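Local coordinates for SGNH hydrolase-type esterase domain-containing protein (Slackia heliotrinireducens DSM 20476, PDB 4S1P) that is a putative SGNH-family hydrolase, probably an esterase or acylhydrolase, whose natural substrate is not known, at residues I6-L9 against L13-A16; H18-L23 against V31-R36; A24-A29 against V179-M184; P101-T106 against Q136-S141. All blocks are in the same frame, centred on the assembly; numbering follows the deposited sequence. Where two conformers were deposited one is given.

Contact 1 (I6-L9 against L13-A16); sequences ILML and LTTA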
loop_
_atom_site.group_PDB
_atom_site.type_symbol
_atom_site.label_atom_id
_atom_site.label_comp_id
_atom_site.label_asym_id
_atom_site.label_seq_id
_atom_site.Cartn_x
_atom_site.Cartn_y
_atom_site.Cartn_z
ATOM N N ILE A 6 13.355 -4.826 2.393
ATOM C CA ILE A 6 11.928 -4.439 2.398
ATOM C C ILE A 6 11.188 -5.309 1.381
ATOM O O ILE A 6 11.597 -5.404 0.224
ATOM C CB ILE A 6 11.740 -2.953 2.007
ATOM C CG1 ILE A 6 12.524 -2.045 2.957
ATOM C CG2 ILE A 6 10.265 -2.585 1.986
ATOM C CD1 ILE A 6 12.639 -0.618 2.459
ATOM N N LEU A 7 10.111 -5.962 1.816
ATOM C CA LEU A 7 9.211 -6.713 0.931
ATOM C C LEU A 7 7.947 -5.896 0.751
ATOM O O LEU A 7 7.344 -5.498 1.738
ATOM C CB LEU A 7 8.860 -8.047 1.569
ATOM C CG LEU A 7 7.893 -8.933 0.802
ATOM C CD1 LEU A 7 8.400 -9.292 -0.585
ATOM C CD2 LEU A 7 7.596 -10.182 1.646
HETATM N N MSE A 8 7.578 -5.625 -0.492
HETATM C CA MSE A 8 6.392 -4.837 -0.787
HETATM C C MSE A 8 5.360 -5.685 -1.489
HETATM O O MSE A 8 5.676 -6.416 -2.436
HETATM C CB MSE A 8 6.729 -3.674 -1.722
HETATM C CG MSE A 8 7.855 -2.809 -1.168
HETATM SE SE MSE A 8 8.058 -1.176 -2.269
HETATM C CE MSE A 8 6.621 -0.128 -1.488
ATOM N N LEU A 9 4.143 -5.646 -0.967
ATOM C CA LEU A 9 3.032 -6.364 -1.528
ATOM C C LEU A 9 2.029 -5.342 -2.056
ATOM O O LEU A 9 1.595 -4.455 -1.306
ATOM C CB LEU A 9 2.358 -7.210 -0.425
ATOM C CG LEU A 9 3.284 -7.976 0.532
ATOM C CD1 LEU A 9 2.444 -8.722 1.587
ATOM C CD2 LEU A 9 4.217 -8.897 -0.236
ATOM N N LEU A 13 -0.311 0.726 -7.890
ATOM C CA LEU A 13 -0.052 1.902 -7.039
ATOM C C LEU A 13 1.319 1.823 -6.368
ATOM O O LEU A 13 1.919 2.856 -5.995
ATOM C CB LEU A 13 -1.162 2.126 -6.015
ATOM C CG LEU A 13 -2.426 2.845 -6.516
ATOM C CD1 LEU A 13 -3.175 2.059 -7.562
ATOM C CD2 LEU A 13 -3.293 3.217 -5.338
ATOM N N THR A 14 1.824 0.604 -6.225
ATOM C CA THR A 14 3.181 0.392 -5.736
ATOM C C THR A 14 4.204 0.454 -6.866
ATOM O O THR A 14 5.226 1.102 -6.710
ATOM C CB THR A 14 3.276 -0.971 -5.019
ATOM O OG1 THR A 14 2.556 -0.885 -3.789
ATOM C CG2 THR A 14 4.733 -1.332 -4.679
ATOM N N THR A 15 3.944 -0.203 -7.995
ATOM C CA THR A 15 4.982 -0.374 -9.005
ATOM C C THR A 15 5.085 0.802 -9.958
ATOM O O THR A 15 6.155 0.972 -10.569
ATOM C CB THR A 15 4.770 -1.645 -9.822
ATOM O OG1 THR A 15 3.470 -1.635 -10.419
ATOM C CG2 THR A 15 4.924 -2.881 -8.967
ATOM N N ALA A 16 4.033 1.610 -10.071
ATOM C CA ALA A 16 4.057 2.707 -11.057
ATOM C C ALA A 16 5.245 3.645 -10.841
ATOM O O ALA A 16 5.669 3.926 -9.702
ATOM C CB ALA A 16 2.729 3.506 -11.021
HETATM O O HOH W 1 3.446 -2.114 -1.332
#
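M8, a selenomethionine on strand 4-10, and T14, on the short helix 12-15, meet through their methyl ends. CG of M8 stands anti to its own carbonyl carbon (chi1 -55°), the chain runs on extended, and a bend at chi3 (81°) swings CE toward the helix, where it lies 3.9 Å from CG2 of T14; SE of M8 follows at 4.1 Å from the same CG2. A long, flexible, unbranched side chain suits this place, because it can span the gap between a strand and a helix whose backbones stay well apart. T14 divides its two branches by chemistry. With chi1 at -71°, CG2 is turned to the selenomethionine while OG1 looks toward the end of the strand. There a water donates to L9 O at 3.0 Å and to T14 OG1 at 2.9 Å, bridging a distance too long for a direct bond. OG1 also hydrogen-bonds Q70. In SGNH hydrolases the first strand leads straight into the nucleophile turn, and here S12, probably the catalytic serine of a Ser-His-Asp triad, comes between the two segments in the chain. The contact thus pairs a methyl-to-methyl packing with a water-relayed polar link right beside it, and T14 serves both because it carries a methyl and a hydroxyl.

Contact 2 (H18-L23 against V31-R36); sequences HMPDML and VRVHAR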
loop_
_atom_site.group_PDB
_atom_site.type_symbol
_atom_site.label_atom_id
_atom_site.label_comp_id
_atom_site.label_asym_id
_atom_site.label_seq_id
_atom_site.Cartn_x
_atom_site.Cartn_y
_atom_site.Cartn_z
ATOM N N HIS A 18 8.393 3.535 -11.255
ATOM C CA HIS A 18 9.570 3.020 -10.597
ATOM C C HIS A 18 9.648 3.398 -9.127
ATOM O O HIS A 18 10.719 3.573 -8.553
ATOM C CB HIS A 18 10.809 3.540 -11.311
ATOM C CG HIS A 18 10.885 3.107 -12.749
ATOM N ND1 HIS A 18 11.389 1.882 -13.130
ATOM C CD2 HIS A 18 10.446 3.701 -13.877
ATOM C CE1 HIS A 18 11.306 1.766 -14.444
ATOM N NE2 HIS A 18 10.737 2.859 -14.920
HETATM N N MSE A 19 8.493 3.447 -8.491
HETATM C CA MSE A 19 8.484 3.855 -7.099
HETATM C C MSE A 19 9.309 2.940 -6.169
HETATM O O MSE A 19 10.006 3.438 -5.322
HETATM C CB MSE A 19 7.055 4.043 -6.614
HETATM C CG MSE A 19 6.992 4.700 -5.249
HETATM SE SE MSE A 19 7.128 3.455 -3.722
HETATM C CE MSE A 19 5.224 3.077 -3.581
ATOM N N PRO A 20 9.253 1.600 -6.341
ATOM C CA PRO A 20 10.072 0.748 -5.470
ATOM C C PRO A 20 11.564 1.066 -5.599
ATOM O O PRO A 20 12.274 1.032 -4.604
ATOM C CB PRO A 20 9.706 -0.654 -5.919
ATOM C CG PRO A 20 8.290 -0.499 -6.395
ATOM C CD PRO A 20 8.330 0.804 -7.156
ATOM N N ASP A 21 12.015 1.345 -6.826
ATOM C CA ASP A 21 13.412 1.730 -7.071
ATOM C C ASP A 21 13.745 3.052 -6.341
ATOM O O ASP A 21 14.828 3.215 -5.773
ATOM C CB ASP A 21 13.631 1.927 -8.573
ATOM C CG ASP A 21 13.778 0.635 -9.359
ATOM O OD1 ASP A 21 13.951 -0.456 -8.792
ATOM O OD2 ASP A 21 13.788 0.737 -10.611
HETATM N N MSE A 22 12.811 3.993 -6.360
HETATM C CA MSE A 22 12.980 5.261 -5.655
HETATM C C MSE A 22 13.098 5.020 -4.169
HETATM O O MSE A 22 13.960 5.565 -3.481
HETATM C CB MSE A 22 11.865 6.278 -5.923
HETATM C CG MSE A 22 11.841 6.745 -7.358
HETATM SE SE MSE A 22 10.730 8.350 -7.663
HETATM C CE MSE A 22 9.055 7.463 -7.559
ATOM N N LEU A 23 12.217 4.176 -3.625
ATOM C CA LEU A 23 12.280 3.895 -2.211
ATOM C C LEU A 23 13.608 3.204 -1.834
ATOM O O LEU A 23 14.212 3.534 -0.799
ATOM C CB LEU A 23 11.102 3.027 -1.855
ATOM C CG LEU A 23 10.949 2.605 -0.397
ATOM C CD1 LEU A 23 10.843 3.836 0.484
ATOM C CD2 LEU A 23 9.729 1.719 -0.236
ATOM N N VAL A 31 14.918 -3.890 -2.067
ATOM C CA VAL A 31 13.450 -3.900 -2.153
ATOM C C VAL A 31 13.001 -5.009 -3.095
ATOM O O VAL A 31 13.422 -5.081 -4.246
ATOM C CB VAL A 31 12.910 -2.533 -2.611
ATOM C CG1 VAL A 31 11.395 -2.567 -2.779
ATOM C CG2 VAL A 31 13.298 -1.478 -1.604
ATOM N N ARG A 32 12.175 -5.902 -2.561
ATOM C CA ARG A 32 11.554 -6.982 -3.300
ATOM C C ARG A 32 10.071 -6.669 -3.421
ATOM O O ARG A 32 9.451 -6.265 -2.430
ATOM C CB ARG A 32 11.709 -8.295 -2.535
ATOM C CG ARG A 32 11.111 -9.522 -3.204
ATOM C CD ARG A 32 11.884 -10.022 -4.428
ATOM N NE ARG A 32 13.274 -10.279 -4.061
ATOM C CZ ARG A 32 13.686 -11.272 -3.264
ATOM N NH1 ARG A 32 12.851 -12.227 -2.866
ATOM N NH2 ARG A 32 14.946 -11.324 -2.886
ATOM N N VAL A 33 9.516 -6.826 -4.619
ATOM C CA VAL A 33 8.097 -6.487 -4.872
ATOM C C VAL A 33 7.320 -7.703 -5.361
ATOM O O VAL A 33 7.771 -8.390 -6.287
ATOM C CB VAL A 33 8.006 -5.391 -5.943
ATOM C CG1 VAL A 33 6.560 -5.011 -6.209
ATOM C CG2 VAL A 33 8.817 -4.183 -5.497
ATOM N N HIS A 34 6.208 -7.998 -4.687
ATOM C CA HIS A 34 5.245 -8.992 -5.113
ATOM C C HIS A 34 3.996 -8.233 -5.492
ATOM O O HIS A 34 3.209 -7.832 -4.610
ATOM C CB HIS A 34 4.954 -9.966 -3.963
ATOM C CG HIS A 34 6.121 -10.808 -3.573
ATOM N ND1 HIS A 34 6.105 -11.609 -2.446
ATOM C CD2 HIS A 34 7.353 -10.936 -4.107
ATOM C CE1 HIS A 34 7.281 -12.220 -2.330
ATOM N NE2 HIS A 34 8.063 -11.810 -3.314
ATOM N N ALA A 35 3.835 -7.990 -6.796
ATOM C CA ALA A 35 2.748 -7.159 -7.270
ATOM C C ALA A 35 2.248 -7.690 -8.594
ATOM O O ALA A 35 2.950 -8.413 -9.311
ATOM C CB ALA A 35 3.210 -5.734 -7.441
ATOM N N ARG A 36 1.006 -7.354 -8.888
ATOM C CA ARG A 36 0.436 -7.581 -10.204
ATOM C C ARG A 36 -0.648 -6.550 -10.383
ATOM O O ARG A 36 -1.324 -6.185 -9.429
ATOM C CB ARG A 36 -0.194 -8.949 -10.326
ATOM C CG ARG A 36 -0.536 -9.291 -11.776
ATOM C CD ARG A 36 -1.404 -10.536 -11.873
ATOM N NE ARG A 36 -2.740 -10.352 -11.302
ATOM C CZ ARG A 36 -3.097 -10.720 -10.077
ATOM N NH1 ARG A 36 -2.223 -11.325 -9.322
ATOM N NH2 ARG A 36 -4.341 -10.498 -9.643
HETATM O O HOH W 2 13.265 -2.418 -6.425
#
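P20, in the first turn of helix 19-27, rests on V31 and V33 of strand 29-35, an edge strand of the parallel sheet in this three-layer α/β SGNH-type fold. The helix that starts here runs on to strand 29-35 and lies over it, within the β-α-β unit 4-10, 19-27, 29-35. Proline is well suited to a first helical turn, where its missing N-H costs no helical hydrogen bond, and its ring offers a compact apolar surface. Taken atom by atom, the ring starts at CB, which rests over two valines: CG1 of V31 lies 4.0 Å away and CG2 of V33 3.7 Å. One step on, CG still touches V33 CG2, at 3.8 Å, the two side chains crossing at about a right angle. CD, which closes the ring onto N, packs on T14 O of helix 12-15. The valines alternate with R32 along the strand, so both present their branches to the helix while R32 points away and forms a salt bridge with E62. In V33, CG1 is anti to the backbone N (chi1 -179°), which leaves CG2 to meet the ring. Beside this apolar patch a water donates to D21 OD1 at 3.2 Å and, weakly, to V31 O at 3.4 Å.

Contact 3 (A24-A29 against V179-M184); sequences AELLTA and VLAETM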
loop_
_atom_site.group_PDB
_atom_site.type_symbol
_atom_site.label_atom_id
_atom_site.label_comp_id
_atom_site.label_asym_id
_atom_site.label_seq_id
_atom_site.Cartn_x
_atom_site.Cartn_y
_atom_site.Cartn_z
ATOM N N ALA A 24 14.047 2.270 -2.664
ATOM C CA ALA A 24 15.289 1.561 -2.449
ATOM C C ALA A 24 16.471 2.537 -2.384
ATOM O O ALA A 24 17.371 2.412 -1.542
ATOM C CB ALA A 24 15.535 0.566 -3.539
ATOM N N GLU A 25 16.478 3.504 -3.302
ATOM C CA GLU A 25 17.607 4.439 -3.324
ATOM C C GLU A 25 17.526 5.424 -2.156
ATOM O O GLU A 25 18.557 5.787 -1.574
ATOM C CB GLU A 25 17.647 5.141 -4.690
ATOM C CG GLU A 25 19.013 5.626 -5.073
ATOM C CD GLU A 25 19.117 5.998 -6.558
ATOM O OE1 GLU A 25 19.487 5.100 -7.386
ATOM O OE2 GLU A 25 18.823 7.175 -6.859
ATOM N N LEU A 26 16.317 5.849 -1.771
ATOM C CA LEU A 26 16.131 6.715 -0.612
ATOM C C LEU A 26 16.633 6.093 0.692
ATOM O O LEU A 26 17.192 6.787 1.538
ATOM C CB LEU A 26 14.672 7.114 -0.428
ATOM C CG LEU A 26 14.110 8.119 -1.424
ATOM C CD1 LEU A 26 12.598 8.191 -1.321
ATOM C CD2 LEU A 26 14.672 9.513 -1.182
ATOM N N LEU A 27 16.412 4.786 0.841
ATOM C CA LEU A 27 16.714 4.108 2.087
ATOM C C LEU A 27 18.019 3.278 2.032
ATOM O O LEU A 27 18.369 2.620 3.017
ATOM C CB LEU A 27 15.536 3.202 2.462
ATOM C CG LEU A 27 14.276 3.908 2.933
ATOM C CD1 LEU A 27 13.146 2.901 3.127
ATOM C CD2 LEU A 27 14.467 4.699 4.235
ATOM N N THR A 28 18.705 3.286 0.900
ATOM C CA THR A 28 19.808 2.359 0.615
ATOM C C THR A 28 19.424 0.932 1.007
ATOM O O THR A 28 20.118 0.250 1.725
ATOM C CB THR A 28 21.126 2.798 1.305
ATOM O OG1 THR A 28 21.309 4.201 1.107
ATOM C CG2 THR A 28 22.307 2.033 0.737
ATOM N N ALA A 29 18.260 0.535 0.524
ATOM C CA ALA A 29 17.659 -0.739 0.851
ATOM C C ALA A 29 17.512 -1.675 -0.330
ATOM O O ALA A 29 17.466 -1.241 -1.499
ATOM C CB ALA A 29 16.273 -0.507 1.460
ATOM N N VAL A 179 7.076 9.430 1.708
ATOM C CA VAL A 179 6.314 9.106 2.896
ATOM C C VAL A 179 6.709 7.725 3.470
ATOM O O VAL A 179 6.887 7.536 4.666
ATOM C CB VAL A 179 4.796 9.171 2.582
ATOM C CG1 VAL A 179 3.976 8.697 3.760
ATOM C CG2 VAL A 179 4.360 10.601 2.215
ATOM N N LEU A 180 6.811 6.745 2.585
ATOM C CA LEU A 180 7.224 5.412 2.991
ATOM C C LEU A 180 8.635 5.441 3.591
ATOM O O LEU A 180 8.878 4.813 4.614
ATOM C CB LEU A 180 7.142 4.413 1.825
ATOM C CG LEU A 180 5.736 3.976 1.452
ATOM C CD1 LEU A 180 5.672 3.514 -0.002
ATOM C CD2 LEU A 180 5.234 2.901 2.394
ATOM N N ALA A 181 9.548 6.180 2.964
ATOM C CA ALA A 181 10.911 6.290 3.475
ATOM C C ALA A 181 10.939 6.924 4.874
ATOM O O ALA A 181 11.688 6.500 5.745
ATOM C CB ALA A 181 11.762 7.086 2.498
ATOM N N GLU A 182 10.124 7.949 5.088
ATOM C CA GLU A 182 10.025 8.585 6.398
ATOM C C GLU A 182 9.517 7.615 7.453
ATOM O O GLU A 182 10.032 7.557 8.590
ATOM C CB GLU A 182 9.145 9.850 6.369
ATOM C CG GLU A 182 9.011 10.498 7.739
ATOM C CD GLU A 182 8.926 12.008 7.679
ATOM O OE1 GLU A 182 9.412 12.661 8.629
ATOM O OE2 GLU A 182 8.390 12.546 6.688
ATOM N N THR A 183 8.529 6.829 7.056
ATOM C CA THR A 183 7.934 5.854 7.950
ATOM C C THR A 183 8.954 4.767 8.389
ATOM O O THR A 183 8.999 4.374 9.576
ATOM C CB THR A 183 6.678 5.233 7.275
ATOM O OG1 THR A 183 5.737 6.260 6.946
ATOM C CG2 THR A 183 5.992 4.240 8.174
HETATM N N MSE A 184 9.783 4.315 7.463
HETATM C CA MSE A 184 10.761 3.249 7.727
HETATM C C MSE A 184 12.163 3.727 8.106
HETATM O O MSE A 184 13.046 2.915 8.401
HETATM C CB MSE A 184 10.835 2.347 6.504
HETATM C CG MSE A 184 9.565 1.494 6.436
HETATM SE SE MSE A 184 9.591 0.302 4.899
HETATM C CE MSE A 184 8.936 1.574 3.606
#
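L27 and L26, in the last turn of helix 19-27, close around A181 of the C-terminal helix 170-184. The alanine is the hollow: its single methyl lets the helices come near, the CA atoms of L27 and A181 lying 6.4 Å apart. L27 is the bump. Both methyls of its fork press on the same side of A181, with CD2 set 3.6 Å from A181 O and 4.0 Å from A181 CB, while CD1 lies against A181 CA and reaches on to CB of M184, a selenomethionine, at 4.1 Å. L26 also leans on the methyl, bringing CD1 to 4.1 Å from A181 CB, so the small side chain is covered by two leucines. M184 adds the next ridge one turn along, its chain crossing that of L27 at about a right angle and then bending at chi3 (-84°), with CE beside L23; the side chain also touches F66 and V68. Cut back to an alanine, L27 would probably leave a gap over A181 and the CB of M184 without its neighbour. L27 also packs on M4 and I6, tying helix 19-27 to the first strand. Because the side chains meet through carbon atoms alone, the interface depends on complementary shape and the hydrophobic effect, which join the first long helix of the fold to its last.

Contact 4 (P101-T106 against Q136-S141); sequences PVIYGT and QAAADS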
loop_
_atom_site.group_PDB
_atom_site.type_symbol
_atom_site.label_atom_id
_atom_site.label_comp_id
_atom_site.label_asym_id
_atom_site.label_seq_id
_atom_site.Cartn_x
_atom_site.Cartn_y
_atom_site.Cartn_z
ATOM N N PRO A 101 5.500 -4.792 10.035
ATOM C CA PRO A 101 4.530 -4.491 8.981
ATOM C C PRO A 101 4.305 -2.988 8.840
ATOM O O PRO A 101 4.334 -2.240 9.819
ATOM C CB PRO A 101 3.268 -5.224 9.431
ATOM C CG PRO A 101 3.426 -5.442 10.894
ATOM C CD PRO A 101 4.901 -5.508 11.179
ATOM N N VAL A 102 4.076 -2.574 7.590
ATOM C CA VAL A 102 3.859 -1.174 7.231
ATOM C C VAL A 102 2.659 -1.108 6.302
ATOM O O VAL A 102 2.634 -1.825 5.307
ATOM C CB VAL A 102 5.102 -0.576 6.521
ATOM C CG1 VAL A 102 4.863 0.844 6.055
ATOM C CG2 VAL A 102 6.317 -0.631 7.442
ATOM N N ILE A 103 1.690 -0.252 6.618
ATOM C CA ILE A 103 0.583 -0.032 5.731
ATOM C C ILE A 103 0.946 1.104 4.770
ATOM O O ILE A 103 1.275 2.210 5.210
ATOM C CB ILE A 103 -0.694 0.337 6.506
ATOM C CG1 ILE A 103 -1.186 -0.873 7.312
ATOM C CG2 ILE A 103 -1.774 0.888 5.575
ATOM C CD1 ILE A 103 -2.125 -0.484 8.419
ATOM N N TYR A 104 0.867 0.840 3.466
ATOM C CA TYR A 104 0.997 1.893 2.442
ATOM C C TYR A 104 -0.429 2.456 2.328
ATOM O O TYR A 104 -1.293 1.888 1.638
ATOM C CB TYR A 104 1.541 1.286 1.170
ATOM C CG TYR A 104 1.600 2.169 -0.088
ATOM C CD1 TYR A 104 1.215 3.514 -0.109
ATOM C CD2 TYR A 104 2.059 1.624 -1.256
ATOM C CE1 TYR A 104 1.228 4.249 -1.310
ATOM C CE2 TYR A 104 2.076 2.325 -2.440
ATOM C CZ TYR A 104 1.678 3.645 -2.470
ATOM O OH TYR A 104 1.665 4.339 -3.655
ATOM N N GLY A 105 -0.694 3.525 3.080
ATOM C CA GLY A 105 -2.020 4.134 3.069
ATOM C C GLY A 105 -2.132 4.924 1.768
ATOM O O GLY A 105 -1.317 5.787 1.486
ATOM N N THR A 106 -3.119 4.628 0.969
ATOM C CA THR A 106 -3.341 5.338 -0.269
ATOM C C THR A 106 -4.496 6.360 -0.112
ATOM O O THR A 106 -5.014 6.624 0.970
ATOM C CB THR A 106 -3.596 4.342 -1.419
ATOM O OG1 THR A 106 -4.841 3.640 -1.206
ATOM C CG2 THR A 106 -2.448 3.312 -1.562
ATOM N N GLN A 136 -7.806 2.167 11.685
ATOM C CA GLN A 136 -8.205 1.008 12.451
ATOM C C GLN A 136 -7.240 -0.164 12.216
ATOM O O GLN A 136 -6.867 -0.875 13.146
ATOM C CB GLN A 136 -9.632 0.592 12.126
ATOM C CG GLN A 136 -10.174 -0.397 13.157
ATOM C CD GLN A 136 -10.247 0.203 14.572
ATOM O OE1 GLN A 136 -10.872 1.245 14.779
ATOM N NE2 GLN A 136 -9.601 -0.448 15.541
ATOM N N ALA A 137 -6.772 -0.333 10.975
ATOM C CA ALA A 137 -5.885 -1.452 10.676
ATOM C C ALA A 137 -4.512 -1.245 11.317
ATOM O O ALA A 137 -3.927 -2.210 11.850
ATOM C CB ALA A 137 -5.794 -1.643 9.167
ATOM N N ALA A 138 -4.064 0.007 11.368
ATOM C CA ALA A 138 -2.783 0.318 11.995
ATOM C C ALA A 138 -2.891 0.003 13.480
ATOM O O ALA A 138 -1.991 -0.625 14.046
ATOM C CB ALA A 138 -2.370 1.771 11.769
ATOM N N ALA A 139 -3.985 0.425 14.109
ATOM C CA ALA A 139 -4.145 0.228 15.554
ATOM C C ALA A 139 -4.269 -1.249 15.917
ATOM O O ALA A 139 -3.662 -1.713 16.898
ATOM C CB ALA A 139 -5.351 0.982 16.029
ATOM N N ASP A 140 -5.088 -1.979 15.153
ATOM C CA ASP A 140 -5.340 -3.368 15.452
ATOM C C ASP A 140 -4.146 -4.270 15.257
ATOM O O ASP A 140 -3.970 -5.225 16.015
ATOM C CB ASP A 140 -6.492 -3.896 14.611
ATOM C CG ASP A 140 -7.858 -3.327 15.031
ATOM O OD1 ASP A 140 -7.968 -2.605 16.065
ATOM O OD2 ASP A 140 -8.844 -3.593 14.303
ATOM N N SER A 141 -3.336 -3.964 14.245
ATOM C CA SER A 141 -2.238 -4.820 13.797
ATOM C C SER A 141 -0.885 -4.438 14.381
ATOM O O SER A 141 0.062 -5.221 14.367
ATOM C CB SER A 141 -2.125 -4.717 12.266
ATOM O OG SER A 141 -1.662 -3.421 11.873
#
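With chi1 at -68° and chi2 at 161°, I103 holds CG1 anti to its carbonyl carbon and extends CD1 straight out from strand 100-105 toward helix 123-141. That methyl does the touching. It lodges against the backbone between A137 and A138, 3.6 Å from A138 N, and has the CB atoms of A137 and A138 at 3.9 Å and 4.0 Å. Alanine suits both places because its one methyl leaves CD1 close to the helix backbone; on the strand, β-branching suits the extended backbone of I103, and the longer CG1-CD1 branch gives the reach to the helix. Near the helix end, S141 N donates to A137 O at 3.0 Å, an ordinary helical bond. S141 has two conformers, and in the one given here OG, at chi1 69°, also turns back to A137 O, reaching it from the opposite face of the carbonyl plane, so the double grip on that oxygen holds for this conformer alone. On the solvent-facing side Q136 NE2 donates to D140 OD1 at 2.8 Å, arriving from above the carboxylate plane. I103 is wedged further by F134 of the same helix, Y83 of helix 80-96 and M69 of strand 66-69. Strand 100-105 lies between strands 66-69 and 144-147, and the contact joins this inner strand to the helix that leads on to strand 144-147.

In the fold
Contacts 1, 2 and 4 all reach the single parallel sheet, whose strands run in the order 29-35, 4-10, 66-69, 100-105, 144-147, while contact 3 joins two helices. Contacts 1 and 2 are close neighbours, their centres about 4 Å apart, joined by backbone hydrogen bonds between strands 4-10 and 29-35. Contact 3 shares helix 19-27 with contact 2, their centres about 11 Å apart, and brings back the C-terminal helix. Contact 4 comes later in the chain than contacts 1 and 2, between the two halves of contact 3, with its centre about 19 Å from that of contact 2. Helices thus pack on both faces of the sheet, and Y104 bonding to L13 O ties contact 4 to the probable nucleophile turn.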